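Local atomic coordinates of gamma-glutamyltranspeptidase (Streptomyces lincolnensis, PDB entry 6J3A), a protein that probably catalyses gamma-glutamyl transfer or hydrolysis, or a related reaction, as an LmbA-like homologue in the N-terminal nucleophile (Ntn) hydrolase superfamily. Residues G34-F45 and W115-K125; G10-T18 and C422-W430. All coordinates share one frame; numbering follows the deposited sequence.

Contact 1 (G34-F45 and W115-K125); sequences GNAYDAAVAGAF and WMLLLRDHGTK
The Asp38 carboxylate grips the turn at Thr124 and Lys125 with both oxygens. Asp38 OD1 accepts Thr124 N through its syn lone pair and Lys125 N from above the carboxylate plane, both at 2.9 Å. Asp38 OD2 takes the Thr124 hydroxyl OG1 at 2.7 Å and, on its anti lone pair, the backbone N of Asn35. Asn35 OD1 accepts Asp38 N at 2.9 Å, completing a capping box. Asn35 ND2 donates to His122 O in the carbonyl plane (2.8 Å), an oxygen also at the edge of the Tyr37 ring. With an alanine in place of Asp38, the amides of Thr124 and Lys125 and the Thr124 hydroxyl would probably lose their acceptor, and Asn35 N its half of the box. Trp115 is a knob among Ala40, Val41, Ala44 and Phe45: Ala44 CB sits over one face of its indole, 3.4 Å from Trp115 CZ2, and Phe45 makes an offset edge-to-face pair, its edge toward the five-membered ring's face (planes at 61°). Val41 CG2, anti to the carbonyl carbon (chi1 173° puts CG1 anti to N), reaches Trp115 CE3 (3.9 Å). Helices 36-45 and 115-122 pack near-antiparallel (157°) in the Ntn-hydrolase helical layer, the first's capping box tied to the loop after the second.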
loop_
_atom_site.group_PDB
_atom_site.type_symbol
_atom_site.label_atom_id
_atom_site.label_comp_id
_atom_site.label_asym_id
_atom_site.label_seq_id
_atom_site.Cartn_x
_atom_site.Cartn_y
_atom_site.Cartn_z
ATOM N N GLY A 34 -4.430 -9.538 18.614
ATOM C CA GLY A 34 -3.484 -8.789 19.435
ATOM C C GLY A 34 -3.789 -7.307 19.383
ATOM O O GLY A 34 -4.664 -6.881 18.632
ATOM N N ASN A 35 -3.056 -6.531 20.181
ATOM C CA ASN A 35 -3.260 -5.082 20.275
ATOM C C ASN A 35 -2.120 -4.339 19.594
ATOM O O ASN A 35 -1.229 -4.972 19.040
ATOM C CB ASN A 35 -3.491 -4.650 21.740
ATOM C CG ASN A 35 -2.271 -4.824 22.627
ATOM O OD1 ASN A 35 -1.131 -4.699 22.190
ATOM N ND2 ASN A 35 -2.518 -5.090 23.900
ATOM N N ALA A 36 -2.152 -3.007 19.630
ATOM C CA ALA A 36 -1.149 -2.179 18.939
ATOM C C ALA A 36 0.274 -2.441 19.421
ATOM O O ALA A 36 1.236 -2.293 18.667
ATOM C CB ALA A 36 -1.484 -0.700 19.084
ATOM N N TYR A 37 0.388 -2.838 20.682
ATOM C CA TYR A 37 1.675 -3.062 21.323
ATOM C C TYR A 37 2.228 -4.425 20.924
ATOM O O TYR A 37 3.375 -4.498 20.484
ATOM C CB TYR A 37 1.561 -2.839 22.844
ATOM C CG TYR A 37 0.878 -1.511 23.109
ATOM C CD1 TYR A 37 1.424 -0.319 22.630
ATOM C CD2 TYR A 37 -0.366 -1.451 23.727
ATOM C CE1 TYR A 37 0.776 0.893 22.809
ATOM C CE2 TYR A 37 -1.019 -0.241 23.912
ATOM C CZ TYR A 37 -0.443 0.927 23.449
ATOM O OH TYR A 37 -1.089 2.127 23.636
ATOM N N ASP A 38 1.414 -5.479 21.033
ATOM C CA ASP A 38 1.763 -6.781 20.453
ATOM C C ASP A 38 2.257 -6.593 19.019
ATOM O O ASP A 38 3.298 -7.125 18.617
ATOM C CB ASP A 38 0.552 -7.695 20.388
ATOM C CG ASP A 38 0.020 -8.063 21.739
ATOM O OD1 ASP A 38 0.795 -8.557 22.574
ATOM O OD2 ASP A 38 -1.198 -7.886 21.974
ATOM N N ALA A 39 1.486 -5.830 18.255
ATOM C CA ALA A 39 1.764 -5.618 16.845
ATOM C C ALA A 39 3.121 -4.978 16.634
ATOM O O ALA A 39 3.920 -5.452 15.835
ATOM C CB ALA A 39 0.683 -4.750 16.227
ATOM N N ALA A 40 3.368 -3.902 17.366
ATOM C CA ALA A 40 4.593 -3.134 17.203
ATOM C C ALA A 40 5.844 -3.936 17.575
ATOM O O ALA A 40 6.890 -3.791 16.933
ATOM C CB ALA A 40 4.518 -1.868 18.024
ATOM N N VAL A 41 5.731 -4.770 18.610
ATOM C CA VAL A 41 6.816 -5.670 18.989
ATOM C C VAL A 41 7.151 -6.585 17.811
ATOM O O VAL A 41 8.304 -6.636 17.374
ATOM C CB VAL A 41 6.486 -6.489 20.258
ATOM C CG1 VAL A 41 7.561 -7.543 20.524
ATOM C CG2 VAL A 41 6.396 -5.572 21.470
ATOM N N ALA A 42 6.142 -7.272 17.283
ATOM C CA ALA A 42 6.334 -8.151 16.120
ATOM C C ALA A 42 6.994 -7.445 14.947
ATOM O O ALA A 42 7.992 -7.923 14.404
ATOM C CB ALA A 42 5.012 -8.723 15.676
ATOM N N GLY A 43 6.426 -6.307 14.572
ATOM C CA GLY A 43 6.968 -5.489 13.492
ATOM C C GLY A 43 8.415 -5.082 13.705
ATOM O O GLY A 43 9.197 -5.054 12.762
ATOM N N ALA A 44 8.771 -4.780 14.951
ATOM C CA ALA A 44 10.112 -4.297 15.293
ATOM C C ALA A 44 11.180 -5.345 15.059
ATOM O O ALA A 44 12.256 -5.034 14.565
ATOM C CB ALA A 44 10.155 -3.842 16.737
ATOM N N PHE A 45 10.875 -6.582 15.427
ATOM C CA PHE A 45 11.788 -7.695 15.207
ATOM C C PHE A 45 11.844 -8.097 13.730
ATOM O O PHE A 45 12.866 -8.575 13.252
ATOM C CB PHE A 45 11.433 -8.875 16.119
ATOM C CG PHE A 45 11.873 -8.679 17.547
ATOM C CD1 PHE A 45 11.149 -7.868 18.402
ATOM C CD2 PHE A 45 13.034 -9.286 18.026
ATOM C CE1 PHE A 45 11.562 -7.672 19.716
ATOM C CE2 PHE A 45 13.446 -9.102 19.341
ATOM C CZ PHE A 45 12.711 -8.290 20.190
ATOM N N TRP A 115 11.307 -3.377 24.200
ATOM C CA TRP A 115 10.234 -4.154 23.563
ATOM C C TRP A 115 9.681 -5.231 24.499
ATOM O O TRP A 115 8.498 -5.578 24.424
ATOM C CB TRP A 115 10.722 -4.803 22.259
ATOM C CG TRP A 115 11.036 -3.826 21.160
ATOM C CD1 TRP A 115 12.237 -3.655 20.524
ATOM C CD2 TRP A 115 10.133 -2.888 20.564
ATOM N NE1 TRP A 115 12.136 -2.668 19.567
ATOM C CE2 TRP A 115 10.856 -2.179 19.576
ATOM C CE3 TRP A 115 8.782 -2.580 20.766
ATOM C CZ2 TRP A 115 10.275 -1.188 18.795
ATOM C CZ3 TRP A 115 8.203 -1.591 19.984
ATOM C CH2 TRP A 115 8.951 -0.904 19.011
ATOM N N MET A 116 10.540 -5.759 25.367
ATOM C CA MET A 116 10.116 -6.742 26.354
ATOM C C MET A 116 9.220 -6.082 27.378
ATOM O O MET A 116 8.229 -6.666 27.789
ATOM C CB MET A 116 11.317 -7.384 27.064
ATOM C CG MET A 116 12.108 -8.395 26.251
ATOM S SD MET A 116 11.127 -9.589 25.328
ATOM C CE MET A 116 11.070 -8.767 23.738
ATOM N N LEU A 117 9.584 -4.872 27.798
ATOM C CA LEU A 117 8.762 -4.124 28.750
ATOM C C LEU A 117 7.395 -3.822 28.162
ATOM O O LEU A 117 6.372 -4.018 28.820
ATOM C CB LEU A 117 9.422 -2.804 29.177
ATOM C CG LEU A 117 10.042 -2.715 30.577
ATOM C CD1 LEU A 117 10.402 -1.269 30.864
ATOM C CD2 LEU A 117 9.147 -3.224 31.698
ATOM N N LEU A 118 7.394 -3.339 26.922
ATOM C CA LEU A 118 6.154 -3.048 26.213
ATOM C C LEU A 118 5.246 -4.271 26.163
ATOM O O LEU A 118 4.089 -4.213 26.568
ATOM C CB LEU A 118 6.447 -2.540 24.802
ATOM C CG LEU A 118 5.246 -1.889 24.100
ATOM C CD1 LEU A 118 4.815 -0.579 24.747
ATOM C CD2 LEU A 118 5.576 -1.644 22.642
ATOM N N LEU A 119 5.791 -5.377 25.687
ATOM C CA LEU A 119 5.054 -6.627 25.631
ATOM C C LEU A 119 4.515 -7.038 27.006
ATOM O O LEU A 119 3.368 -7.432 27.130
ATOM C CB LEU A 119 5.932 -7.741 25.043
ATOM C CG LEU A 119 5.242 -9.006 24.513
ATOM C CD1 LEU A 119 4.217 -8.689 23.432
ATOM C CD2 LEU A 119 6.264 -9.988 23.964
ATOM N N ARG A 120 5.331 -6.908 28.038
ATOM C CA ARG A 120 4.960 -7.372 29.372
ATOM C C ARG A 120 3.850 -6.534 29.999
ATOM O O ARG A 120 2.915 -7.084 30.592
ATOM C CB ARG A 120 6.182 -7.367 30.288
ATOM C CG ARG A 120 5.947 -8.030 31.640
ATOM C CD ARG A 120 7.005 -7.649 32.652
ATOM N NE ARG A 120 7.005 -6.209 32.919
ATOM C CZ ARG A 120 7.682 -5.601 33.892
ATOM N NH1 ARG A 120 8.445 -6.287 34.739
ATOM N NH2 ARG A 120 7.588 -4.280 34.020
ATOM N N ASP A 121 3.976 -5.214 29.882
ATOM C CA ASP A 121 3.049 -4.270 30.522
ATOM C C ASP A 121 1.786 -3.997 29.703
ATOM O O ASP A 121 0.691 -3.963 30.265
ATOM C CB ASP A 121 3.760 -2.943 30.843
ATOM C CG ASP A 121 4.795 -3.078 31.955
ATOM O OD1 ASP A 121 4.914 -4.158 32.563
ATOM O OD2 ASP A 121 5.499 -2.092 32.233
ATOM N N HIS A 122 1.936 -3.809 28.393
ATOM C CA HIS A 122 0.820 -3.371 27.530
ATOM C C HIS A 122 0.349 -4.352 26.452
ATOM O O HIS A 122 -0.663 -4.108 25.800
ATOM C CB HIS A 122 1.193 -2.041 26.889
ATOM C CG HIS A 122 1.524 -0.983 27.889
ATOM N ND1 HIS A 122 0.564 -0.176 28.455
ATOM C CD2 HIS A 122 2.700 -0.630 28.459
ATOM C CE1 HIS A 122 1.137 0.645 29.318
ATOM N NE2 HIS A 122 2.433 0.391 29.338
ATOM N N GLY A 123 1.066 -5.455 26.276
ATOM C CA GLY A 123 0.685 -6.478 25.320
ATOM C C GLY A 123 -0.163 -7.570 25.946
ATOM O O GLY A 123 -0.339 -7.626 27.166
ATOM N N THR A 124 -0.658 -8.451 25.081
ATOM C CA THR A 124 -1.506 -9.596 25.445
ATOM C C THR A 124 -1.010 -10.960 24.943
ATOM O O THR A 124 -1.495 -12.001 25.411
ATOM C CB THR A 124 -2.927 -9.396 24.891
ATOM O OG1 THR A 124 -2.893 -9.370 23.456
ATOM C CG2 THR A 124 -3.513 -8.093 25.406
ATOM N N LYS A 125 -0.054 -10.954 24.007
ATOM C CA LYS A 125 0.445 -12.172 23.369
ATOM C C LYS A 125 1.789 -12.633 23.946
ATOM O O LYS A 125 2.553 -11.809 24.465
ATOM C CB LYS A 125 0.583 -11.957 21.861
ATOM C CG LYS A 125 -0.748 -11.682 21.180
ATOM C CD LYS A 125 -0.697 -11.893 19.669
ATOM C CE LYS A 125 -1.316 -13.223 19.264
ATOM N NZ LYS A 125 -2.806 -13.188 19.380
#

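Contact 2 (G10-T18 and C422-W430)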
loop_
_atom_site.group_PDB
_atom_site.type_symbol
_atom_site.label_atom_id
_atom_site.label_comp_id
_atom_site.label_asym_id
_atom_site.label_seq_id
_atom_site.Cartn_x
_atom_site.Cartn_y
_atom_site.Cartn_z
ATOM N N GLY A 10 -10.396 2.975 7.845
ATOM C CA GLY A 10 -10.904 1.682 8.320
ATOM C C GLY A 10 -11.384 1.707 9.750
ATOM O O GLY A 10 -11.472 2.771 10.352
ATOM N N THR A 11 -11.717 0.528 10.270
ATOM C CA THR A 11 -12.300 0.372 11.616
ATOM C C THR A 11 -11.778 -0.812 12.434
ATOM O O THR A 11 -12.339 -1.133 13.486
ATOM C CB THR A 11 -13.828 0.185 11.508
ATOM O OG1 THR A 11 -14.111 -0.933 10.657
ATOM C CG2 THR A 11 -14.476 1.414 10.934
ATOM N N PHE A 12 -10.723 -1.459 11.953
ATOM C CA PHE A 12 -10.159 -2.619 12.620
ATOM C C PHE A 12 -8.727 -2.379 13.102
ATOM O O PHE A 12 -8.379 -2.783 14.204
ATOM C CB PHE A 12 -10.213 -3.860 11.729
ATOM C CG PHE A 12 -9.619 -5.068 12.394
ATOM C CD1 PHE A 12 -10.324 -5.750 13.383
ATOM C CD2 PHE A 12 -8.315 -5.470 12.103
ATOM C CE1 PHE A 12 -9.757 -6.842 14.035
ATOM C CE2 PHE A 12 -7.746 -6.556 12.753
ATOM C CZ PHE A 12 -8.468 -7.245 13.721
ATOM N N GLY A 13 -7.889 -1.770 12.274
ATOM C CA GLY A 13 -6.510 -1.501 12.663
ATOM C C GLY A 13 -5.720 -0.865 11.541
ATOM O O GLY A 13 -6.071 -1.015 10.377
ATOM N N MET A 14 -4.657 -0.147 11.893
ATOM C CA MET A 14 -3.794 0.506 10.897
ATOM C C MET A 14 -2.332 0.425 11.308
ATOM O O MET A 14 -2.007 0.608 12.485
ATOM C CB MET A 14 -4.188 1.973 10.693
ATOM C CG MET A 14 -5.496 2.199 9.942
ATOM S SD MET A 14 -5.433 1.754 8.196
ATOM C CE MET A 14 -7.185 1.756 7.821
ATOM N N VAL A 15 -1.464 0.140 10.331
ATOM C CA VAL A 15 -0.018 0.100 10.546
ATOM C C VAL A 15 0.714 0.898 9.465
ATOM O O VAL A 15 0.354 0.844 8.298
ATOM C CB VAL A 15 0.511 -1.345 10.574
ATOM C CG1 VAL A 15 2.007 -1.352 10.850
ATOM C CG2 VAL A 15 -0.221 -2.185 11.628
ATOM N N SER A 16 1.749 1.630 9.865
ATOM C CA SER A 16 2.615 2.313 8.925
ATOM C C SER A 16 4.083 2.168 9.335
ATOM O O SER A 16 4.486 2.667 10.388
ATOM C CB SER A 16 2.229 3.783 8.828
ATOM O OG SER A 16 2.892 4.391 7.738
ATOM N N SER A 17 4.855 1.484 8.484
ATOM C CA SER A 17 6.287 1.243 8.662
ATOM C C SER A 17 7.097 1.838 7.538
ATOM O O SER A 17 6.564 2.341 6.544
ATOM C CB SER A 17 6.597 -0.258 8.680
ATOM O OG SER A 17 6.253 -0.823 9.914
ATOM N N THR A 18 8.410 1.743 7.725
ATOM C CA THR A 18 9.400 1.985 6.682
ATOM C C THR A 18 9.689 0.737 5.837
ATOM O O THR A 18 10.585 0.786 4.995
ATOM C CB THR A 18 10.737 2.499 7.285
ATOM O OG1 THR A 18 11.170 1.627 8.339
ATOM C CG2 THR A 18 10.574 3.898 7.827
ATOM N N CYS A 422 14.796 2.919 11.480
ATOM C CA CYS A 422 13.460 2.518 11.019
ATOM C C CYS A 422 12.363 3.231 11.810
ATOM O O CYS A 422 12.631 3.905 12.809
ATOM C CB CYS A 422 13.296 1.011 11.179
ATOM S SG CYS A 422 14.613 0.081 10.369
ATOM N N HIS A 423 11.122 3.080 11.358
ATOM C CA HIS A 423 9.967 3.543 12.127
ATOM C C HIS A 423 8.741 2.668 11.922
ATOM O O HIS A 423 8.556 2.104 10.849
ATOM C CB HIS A 423 9.614 4.985 11.781
ATOM C CG HIS A 423 8.684 5.615 12.768
ATOM N ND1 HIS A 423 7.314 5.618 12.617
ATOM C CD2 HIS A 423 8.933 6.234 13.941
ATOM C CE1 HIS A 423 6.767 6.226 13.653
ATOM N NE2 HIS A 423 7.723 6.599 14.475
ATOM N N LEU A 424 7.918 2.551 12.962
ATOM C CA LEU A 424 6.592 1.972 12.812
ATOM C C LEU A 424 5.577 2.658 13.737
ATOM O O LEU A 424 5.933 3.100 14.836
ATOM C CB LEU A 424 6.614 0.451 12.994
ATOM C CG LEU A 424 6.554 -0.164 14.387
ATOM C CD1 LEU A 424 6.366 -1.661 14.260
ATOM C CD2 LEU A 424 7.824 0.137 15.154
ATOM N N ASP A 425 4.338 2.777 13.250
ATOM C CA ASP A 425 3.193 3.278 14.024
ATOM C C ASP A 425 2.094 2.245 13.976
ATOM O O ASP A 425 1.925 1.589 12.953
ATOM C CB ASP A 425 2.595 4.536 13.402
ATOM C CG ASP A 425 3.589 5.636 13.231
ATOM O OD1 ASP A 425 3.974 6.217 14.270
ATOM O OD2 ASP A 425 3.960 5.939 12.080
ATOM N N VAL A 426 1.331 2.123 15.059
ATOM C CA VAL A 426 0.144 1.257 15.069
ATOM C C VAL A 426 -1.006 1.939 15.798
ATOM O O VAL A 426 -0.799 2.621 16.788
ATOM C CB VAL A 426 0.400 -0.120 15.725
ATOM C CG1 VAL A 426 -0.801 -1.048 15.528
ATOM C CG2 VAL A 426 1.652 -0.773 15.161
ATOM N N VAL A 427 -2.212 1.759 15.277
ATOM C CA VAL A 427 -3.435 2.064 16.002
ATOM C C VAL A 427 -4.363 0.860 15.873
ATOM O O VAL A 427 -4.527 0.314 14.782
ATOM C CB VAL A 427 -4.095 3.357 15.500
ATOM C CG1 VAL A 427 -4.394 3.301 14.010
ATOM C CG2 VAL A 427 -5.354 3.665 16.304
ATOM N N ASP A 428 -4.946 0.432 16.986
ATOM C CA ASP A 428 -5.792 -0.776 16.985
ATOM C C ASP A 428 -7.292 -0.442 17.143
ATOM O O ASP A 428 -7.670 0.731 17.273
ATOM C CB ASP A 428 -5.295 -1.788 18.034
ATOM C CG ASP A 428 -5.400 -1.278 19.463
ATOM O OD1 ASP A 428 -6.145 -0.317 19.736
ATOM O OD2 ASP A 428 -4.723 -1.854 20.335
ATOM N N ARG A 429 -8.126 -1.485 17.127
ATOM C CA ARG A 429 -9.594 -1.358 17.179
ATOM C C ARG A 429 -10.114 -0.727 18.480
ATOM O O ARG A 429 -11.200 -0.138 18.501
ATOM C CB ARG A 429 -10.261 -2.726 16.947
ATOM C CG ARG A 429 -10.160 -3.694 18.117
ATOM C CD ARG A 429 -10.602 -5.104 17.760
ATOM N NE ARG A 429 -12.000 -5.170 17.334
ATOM C CZ ARG A 429 -12.680 -6.297 17.117
ATOM N NH1 ARG A 429 -13.950 -6.234 16.715
ATOM N NH2 ARG A 429 -12.107 -7.489 17.293
ATOM N N TRP A 430 -9.334 -0.861 19.550
ATOM C CA TRP A 430 -9.641 -0.218 20.821
ATOM C C TRP A 430 -9.156 1.232 20.892
ATOM O O TRP A 430 -9.472 1.932 21.842
ATOM C CB TRP A 430 -9.054 -1.022 21.978
ATOM C CG TRP A 430 -9.532 -2.417 21.995
ATOM C CD1 TRP A 430 -10.688 -2.879 22.543
ATOM C CD2 TRP A 430 -8.869 -3.549 21.427
ATOM N NE1 TRP A 430 -10.793 -4.234 22.350
ATOM C CE2 TRP A 430 -9.687 -4.675 21.673
ATOM C CE3 TRP A 430 -7.662 -3.726 20.739
ATOM C CZ2 TRP A 430 -9.332 -5.968 21.256
ATOM C CZ3 TRP A 430 -7.309 -5.005 20.317
ATOM C CH2 TRP A 430 -8.143 -6.112 20.582
#
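Val15 and Val426 stand side by side and point the same way, CG2 of Val15 lying 4.1 Å from CG1 of Val426. They form a non-hydrogen-bonded pair of two strands that run antiparallel at 175°. The next pair on that face is Ser17 with Leu424, where the serine hydroxyl is laid against the leucine: Ser17 OG is 3.4 Å from Leu424 CB. The opposite face carries Met14, Ser16, Asp425 and Val427. There Val427 CG1 lies between its backbone N and carbonyl carbon (chi1 57°) and meets Met14 CB at 3.6 Å, while the rest of the Met14 chain leads away.

Backbone bonds set the register behind this alternation of faces. Met14 N reaches Val427 O at 2.9 Å, and Val427 N returns the bond to Met14 O at 3.0 Å; Ser16 and Asp425 repeat the pattern. Beyond the strand end, Thr18 N donates to His423 O (3.1 Å), and Thr18 OG1 accepts a weak bond from His423 N.

At the far end Phe12 and Arg429 meet as flat groups with planes 56° apart. The ring presents its edge to one face of the guanidinium, Phe12 CE1 lying 4.1 Å from Arg429 NH2.

Outside the two segments, Ser16 OG is hydrogen-bonded to Ala604 O and Thr18 OG1 to Glu51, while Arg617 makes a cation-pi contact with the Phe12 ring and faces Phe12 and Gly13 in a classic beta bulge. Strand 13-17 lies between 424-428 and 613-616 in its sheet. The Met14 and Val427 face packs on strands 590-594 and 601-605, consistent with the stacked sheets of the Ntn-hydrolase alpha-beta-beta-alpha sandwich. Cys422 probably lies just after the point where family relatives cleave themselves to free the nucleophile.

Both contacts are largely buried, their centres about 13 Å apart, and contact 1 is nested inside the long chain loop that contact 2 closes. Each has an exposed residue at one end, Thr124 in contact 1 and Arg429 in contact 2, where Thr11 also packs on Tyr137 of the second subunit; no other chain touches contact 1. They lie in different layers: contact 1 pairs two helices through side chains, polar at one end and aromatic at the other, whereas contact 2 joins two strands mainly by backbone bonds. The layers meet where Asp428 OD2 lies 2.9 Å from Ala36 N, a probable hydrogen bond. Val426 packs on Ala36 and Leu424 approaches Ala40, so their face carries helix 36-45.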